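Side-chain contacts in leucyl-tRNA synthetase (PDB 3PZ6), which probably attaches leucine to its tRNA in an ATP-dependent reaction, this chain being the CP1 domain that edits by deacylating aminoacyl-tRNA: residues A196-I201 with Y223-I228; P232-G235 with V240-C243. The protein carries 2 engineered substitutions. One frame throughout, in Å; residues are numbered along the deposited sequence.

Interaction 1. Residues A196-I201 with Y223-I228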
loop_
_atom_site.group_PDB
_atom_site.type_symbol
_atom_site.label_atom_id
_atom_site.label_comp_id
_atom_site.label_asym_id
_atom_site.label_seq_id
_atom_site.Cartn_x
_atom_site.Cartn_y
_atom_site.Cartn_z
ATOM N N ALA A 196 10.612 10.698 2.487
ATOM C CA ALA A 196 12.005 10.739 2.040
ATOM C C ALA A 196 12.204 9.855 0.801
ATOM O O ALA A 196 12.724 10.311 -0.216
ATOM C CB ALA A 196 12.957 10.336 3.166
ATOM N N CYS A 197 11.755 8.607 0.879
ATOM C CA CYS A 197 11.852 7.706 -0.253
ATOM C C CYS A 197 11.028 8.182 -1.443
ATOM O O CYS A 197 11.493 8.143 -2.582
ATOM C CB CYS A 197 11.438 6.298 0.125
ATOM S SG CYS A 197 11.802 5.164 -1.216
ATOM N N TYR A 198 9.812 8.646 -1.163
ATOM C CA TYR A 198 8.922 9.166 -2.188
ATOM C C TYR A 198 9.617 10.289 -2.960
ATOM O O TYR A 198 9.666 10.265 -4.191
ATOM C CB TYR A 198 7.607 9.626 -1.549
ATOM C CG TYR A 198 6.686 10.408 -2.462
ATOM C CD1 TYR A 198 5.705 9.765 -3.218
ATOM C CD2 TYR A 198 6.790 11.792 -2.560
ATOM C CE1 TYR A 198 4.856 10.490 -4.057
ATOM C CE2 TYR A 198 5.952 12.516 -3.393
ATOM C CZ TYR A 198 4.990 11.861 -4.135
ATOM O OH TYR A 198 4.163 12.596 -4.960
ATOM N N LYS A 199 10.181 11.244 -2.224
ATOM C CA LYS A 199 10.907 12.383 -2.800
ATOM C C LYS A 199 12.193 11.968 -3.528
ATOM O O LYS A 199 12.525 12.520 -4.571
ATOM C CB LYS A 199 11.210 13.412 -1.708
ATOM C CG LYS A 199 11.724 14.735 -2.195
ATOM C CD LYS A 199 12.444 15.431 -1.075
ATOM C CE LYS A 199 13.217 16.636 -1.568
ATOM N NZ LYS A 199 14.333 16.945 -0.633
ATOM N N ASP A 200 12.913 10.999 -2.974
ATOM C CA ASP A 200 14.057 10.395 -3.668
ATOM C C ASP A 200 13.711 9.865 -5.076
ATOM O O ASP A 200 14.456 10.108 -6.030
ATOM C CB ASP A 200 14.673 9.274 -2.825
ATOM C CG ASP A 200 15.574 9.796 -1.716
ATOM O OD1 ASP A 200 15.875 11.019 -1.692
ATOM O OD2 ASP A 200 15.985 8.974 -0.864
ATOM N N ILE A 201 12.587 9.147 -5.189
ATOM C CA ILE A 201 12.129 8.616 -6.466
ATOM C C ILE A 201 11.746 9.778 -7.389
ATOM O O ILE A 201 12.185 9.835 -8.539
ATOM C CB ILE A 201 10.906 7.658 -6.311
ATOM C CG1 ILE A 201 11.113 6.613 -5.196
ATOM C CG2 ILE A 201 10.516 7.030 -7.655
ATOM C CD1 ILE A 201 11.834 5.352 -5.585
ATOM N N TYR A 223 0.247 11.567 -7.765
ATOM C CA TYR A 223 -0.098 11.111 -6.416
ATOM C C TYR A 223 0.676 11.887 -5.361
ATOM O O TYR A 223 1.555 11.353 -4.681
ATOM C CB TYR A 223 0.130 9.603 -6.282
ATOM C CG TYR A 223 -0.371 8.836 -7.479
ATOM C CD1 TYR A 223 -1.707 8.452 -7.571
ATOM C CD2 TYR A 223 0.487 8.520 -8.536
ATOM C CE1 TYR A 223 -2.172 7.766 -8.680
ATOM C CE2 TYR A 223 0.030 7.838 -9.649
ATOM C CZ TYR A 223 -1.298 7.463 -9.716
ATOM O OH TYR A 223 -1.761 6.786 -10.821
ATOM N N SER A 224 0.354 13.162 -5.231
ATOM C CA SER A 224 1.016 14.003 -4.250
ATOM C C SER A 224 0.495 13.683 -2.850
ATOM O O SER A 224 -0.646 13.230 -2.702
ATOM C CB SER A 224 0.746 15.465 -4.566
ATOM O OG SER A 224 -0.627 15.747 -4.348
ATOM N N PRO A 225 1.322 13.935 -1.815
ATOM C CA PRO A 225 0.895 13.745 -0.427
ATOM C C PRO A 225 -0.416 14.468 -0.146
ATOM O O PRO A 225 -0.691 15.505 -0.748
ATOM C CB PRO A 225 2.025 14.383 0.369
ATOM C CG PRO A 225 3.220 14.224 -0.498
ATOM C CD PRO A 225 2.720 14.396 -1.903
ATOM N N LEU A 226 -1.221 13.913 0.751
ATOM C CA LEU A 226 -2.541 14.459 1.038
ATOM C C LEU A 226 -2.647 15.046 2.447
ATOM O O LEU A 226 -2.133 14.452 3.393
ATOM C CB LEU A 226 -3.595 13.364 0.852
ATOM C CG LEU A 226 -4.308 13.190 -0.498
ATOM C CD1 LEU A 226 -3.623 13.873 -1.678
ATOM C CD2 LEU A 226 -4.535 11.712 -0.773
ATOM N N PRO A 227 -3.328 16.206 2.592
ATOM C CA PRO A 227 -3.586 16.854 3.885
ATOM C C PRO A 227 -4.636 16.117 4.732
ATOM O O PRO A 227 -5.745 16.628 4.943
ATOM C CB PRO A 227 -4.117 18.225 3.472
ATOM C CG PRO A 227 -4.733 17.996 2.149
ATOM C CD PRO A 227 -3.835 17.021 1.474
ATOM N N ILE A 228 -4.289 14.926 5.214
ATOM C CA ILE A 228 -5.267 14.068 5.893
ATOM C C ILE A 228 -5.421 14.422 7.370
ATOM O O ILE A 228 -6.508 14.318 7.935
ATOM C CB ILE A 228 -4.960 12.549 5.720
ATOM C CG1 ILE A 228 -3.542 12.206 6.183
ATOM C CG2 ILE A 228 -5.126 12.144 4.271
ATOM C CD1 ILE A 228 -3.361 10.752 6.574
#
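The phenol ring of Tyr198 has both of its neighbours from 223-228 on the same side of its plane, and both approach obliquely. One is the carbonyl oxygen of Tyr223, near the CE1 side, where Tyr198 CE1 and Tyr223 O are 3.5 Å apart. The other is the pyrrolidine of Pro225, near the opposite side of the ring: its CD lies 4.0 Å from Tyr198 CE2, an apolar contact between a proline methylene and an aromatic carbon. The hydroxyl ends against the loop backbone. Tyr198 OH is 2.9 Å from Tyr223 O and 3.5 Å from Ser224 CA, while its hydrogen bond to Leu220 O ties the buried oxygen to the chain just ahead of Tyr223. Helix 192-202 delivers the ring through a side chain that leaves toward the loop, with CG trans to the amide nitrogen (chi1 170°) and the ring plane turned almost square to the plane of CA, CB and CG (chi2 91°). The contact is therefore one long side chain that bridges two separated backbones: the nearest CA atoms across the contact, those of Tyr198 and Pro225, are 9.4 Å apart. Tyr223 offers its main chain here, whereas its own ring leads away to make an edge-to-face contact with Tyr164 and to touch Phe168 on strand 167-171. Tyr164 also hydrogen-bonds Ser224 O through its hydroxyl. On the helix side, Tyr198 touches Asn97 of strand 97-100, the parallel neighbour of 167-171 in the large mixed sheet. The arrangement is a helix-to-loop packing at the flank of the mixed sheet of the CP1 editing domain, with an aromatic side chain bridging the helix and the extended segment that runs on to strand 229-230.

Interaction 2. Residues P232-G235 with V240-C243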
loop_
_atom_site.group_PDB
_atom_site.type_symbol
_atom_site.label_atom_id
_atom_site.label_comp_id
_atom_site.label_asym_id
_atom_site.label_seq_id
_atom_site.Cartn_x
_atom_site.Cartn_y
_atom_site.Cartn_z
ATOM N N PRO A 232 -2.139 20.847 15.107
ATOM C CA PRO A 232 -2.052 22.224 15.610
ATOM C C PRO A 232 -0.610 22.594 15.938
ATOM O O PRO A 232 0.105 21.804 16.564
ATOM C CB PRO A 232 -2.871 22.174 16.902
ATOM C CG PRO A 232 -3.864 21.076 16.669
ATOM C CD PRO A 232 -3.149 20.056 15.841
ATOM N N ASP A 233 -0.194 23.783 15.507
ATOM C CA ASP A 233 1.178 24.271 15.681
ATOM C C ASP A 233 2.130 23.792 14.579
ATOM O O ASP A 233 3.306 24.180 14.559
ATOM C CB ASP A 233 1.724 23.915 17.067
ATOM N N ILE A 234 1.631 22.948 13.672
ATOM C CA ILE A 234 2.420 22.513 12.514
ATOM C C ILE A 234 1.631 22.673 11.213
ATOM O O ILE A 234 2.051 23.422 10.327
ATOM C CB ILE A 234 2.970 21.072 12.656
ATOM C CG1 ILE A 234 3.832 20.936 13.916
ATOM C CG2 ILE A 234 3.809 20.710 11.446
ATOM C CD1 ILE A 234 4.155 19.493 14.323
ATOM N N GLY A 235 0.493 21.982 11.110
ATOM C CA GLY A 235 -0.373 22.067 9.934
ATOM C C GLY A 235 -0.732 20.727 9.312
ATOM O O GLY A 235 -0.729 19.699 10.000
ATOM N N VAL A 240 6.029 16.389 5.612
ATOM C CA VAL A 240 6.586 17.212 4.542
ATOM C C VAL A 240 7.176 18.512 5.109
ATOM O O VAL A 240 8.361 18.775 4.920
ATOM C CB VAL A 240 5.525 17.498 3.435
ATOM C CG1 VAL A 240 6.117 18.308 2.299
ATOM C CG2 VAL A 240 4.948 16.201 2.907
ATOM N N ARG A 241 6.360 19.296 5.815
ATOM C CA ARG A 241 6.793 20.573 6.419
ATOM C C ARG A 241 8.049 20.449 7.284
ATOM O O ARG A 241 8.985 21.234 7.147
ATOM C CB ARG A 241 5.677 21.206 7.257
ATOM C CG ARG A 241 4.531 21.797 6.460
ATOM C CD ARG A 241 3.452 22.308 7.400
ATOM N NE ARG A 241 2.174 22.512 6.722
ATOM C CZ ARG A 241 1.789 23.656 6.168
ATOM N NH1 ARG A 241 2.582 24.718 6.207
ATOM N NH2 ARG A 241 0.607 23.736 5.574
ATOM N N LEU A 242 8.060 19.469 8.183
ATOM C CA LEU A 242 9.223 19.251 9.030
ATOM C C LEU A 242 10.421 18.769 8.225
ATOM O O LEU A 242 11.534 19.218 8.455
ATOM C CB LEU A 242 8.902 18.291 10.178
ATOM C CG LEU A 242 7.882 18.740 11.234
ATOM C CD1 LEU A 242 7.896 17.782 12.408
ATOM C CD2 LEU A 242 8.118 20.171 11.722
ATOM N N CYS A 243 10.191 17.875 7.266
ATOM C CA CYS A 243 11.266 17.395 6.402
ATOM C C CYS A 243 11.881 18.499 5.546
ATOM O O CYS A 243 13.094 18.517 5.352
ATOM C CB CYS A 243 10.792 16.249 5.507
ATOM S SG CYS A 243 10.729 14.639 6.317
#
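Gly235, whose backbone has a positive phi of 127° with psi -154°, passes the side chain of Arg241 with its CA 4.1 Å from Arg241 NE. At these angles a CB would press against the carbonyl oxygen of Ile234, and it would also run into Arg241 NE. The geometry fits a classic beta bulge, with Ile234 and Gly235 set opposite the single residue Ile231. The carbonyl oxygen of Ile234 meets the aliphatic part of Arg241 rather than the terminal nitrogens: Ile234 O lies 3.4 Å from Arg241 CD. Next along the side chain, Arg241 NE is 3.7 Å from Ile234 O, and the oxygen comes to the guanidinium obliquely. The arginine thus runs alongside the backbone where Ile234 joins Gly235. Arg241 starts out with CG trans to its carbonyl carbon (chi1 -72°) and then stretches from CG to NE, which carries CD and NE from the helix to the bulge. A small apolar contact lies beside it. The CG2 branch of Ile234 reaches Leu242 CD2 at 4.4 Å, a loose methyl-to-methyl contact, and stands equally far, 4.4 Å, from Arg241 CD. The nearest CA atoms are those of Ile234 and Arg241, 7.7 Å apart; four residues lie between the two segments, so this is a local fold-back of the turn leading into helix 238-245, where Gly235 O also makes a weak hydrogen bond with Ser238 OG. Beneath the contact runs helix 254-271: Ile234 touches Ile263 and Lys267, and Leu242 touches Ile260. On another side of helix 238-245, Val240 and Cys243 rest on Tyr195 of helix 192-202, so that helix 238-245 joins the bulged loop after strand 229-230 to two further helices.

Overall arrangement
Interaction 1 is partly buried, about 13 Å from the centre of the chain, whereas interaction 2 lies at the surface, about 23 Å out. Their chemistry follows: the first brings a buried tyrosine hydroxyl against loop backbone close to the mixed sheet, and the second sets an exposed arginine's CD methylene and a few methyl groups around a bulged turn. They follow one another along the chain, with strand 229-230 between them, and their centres are 14 Å apart. Helix 192-202 carries Tyr198 of the first and also packs against helix 238-245 of the second. They also touch directly, Pro225 CB lying 4.3 Å from Val240 CG2.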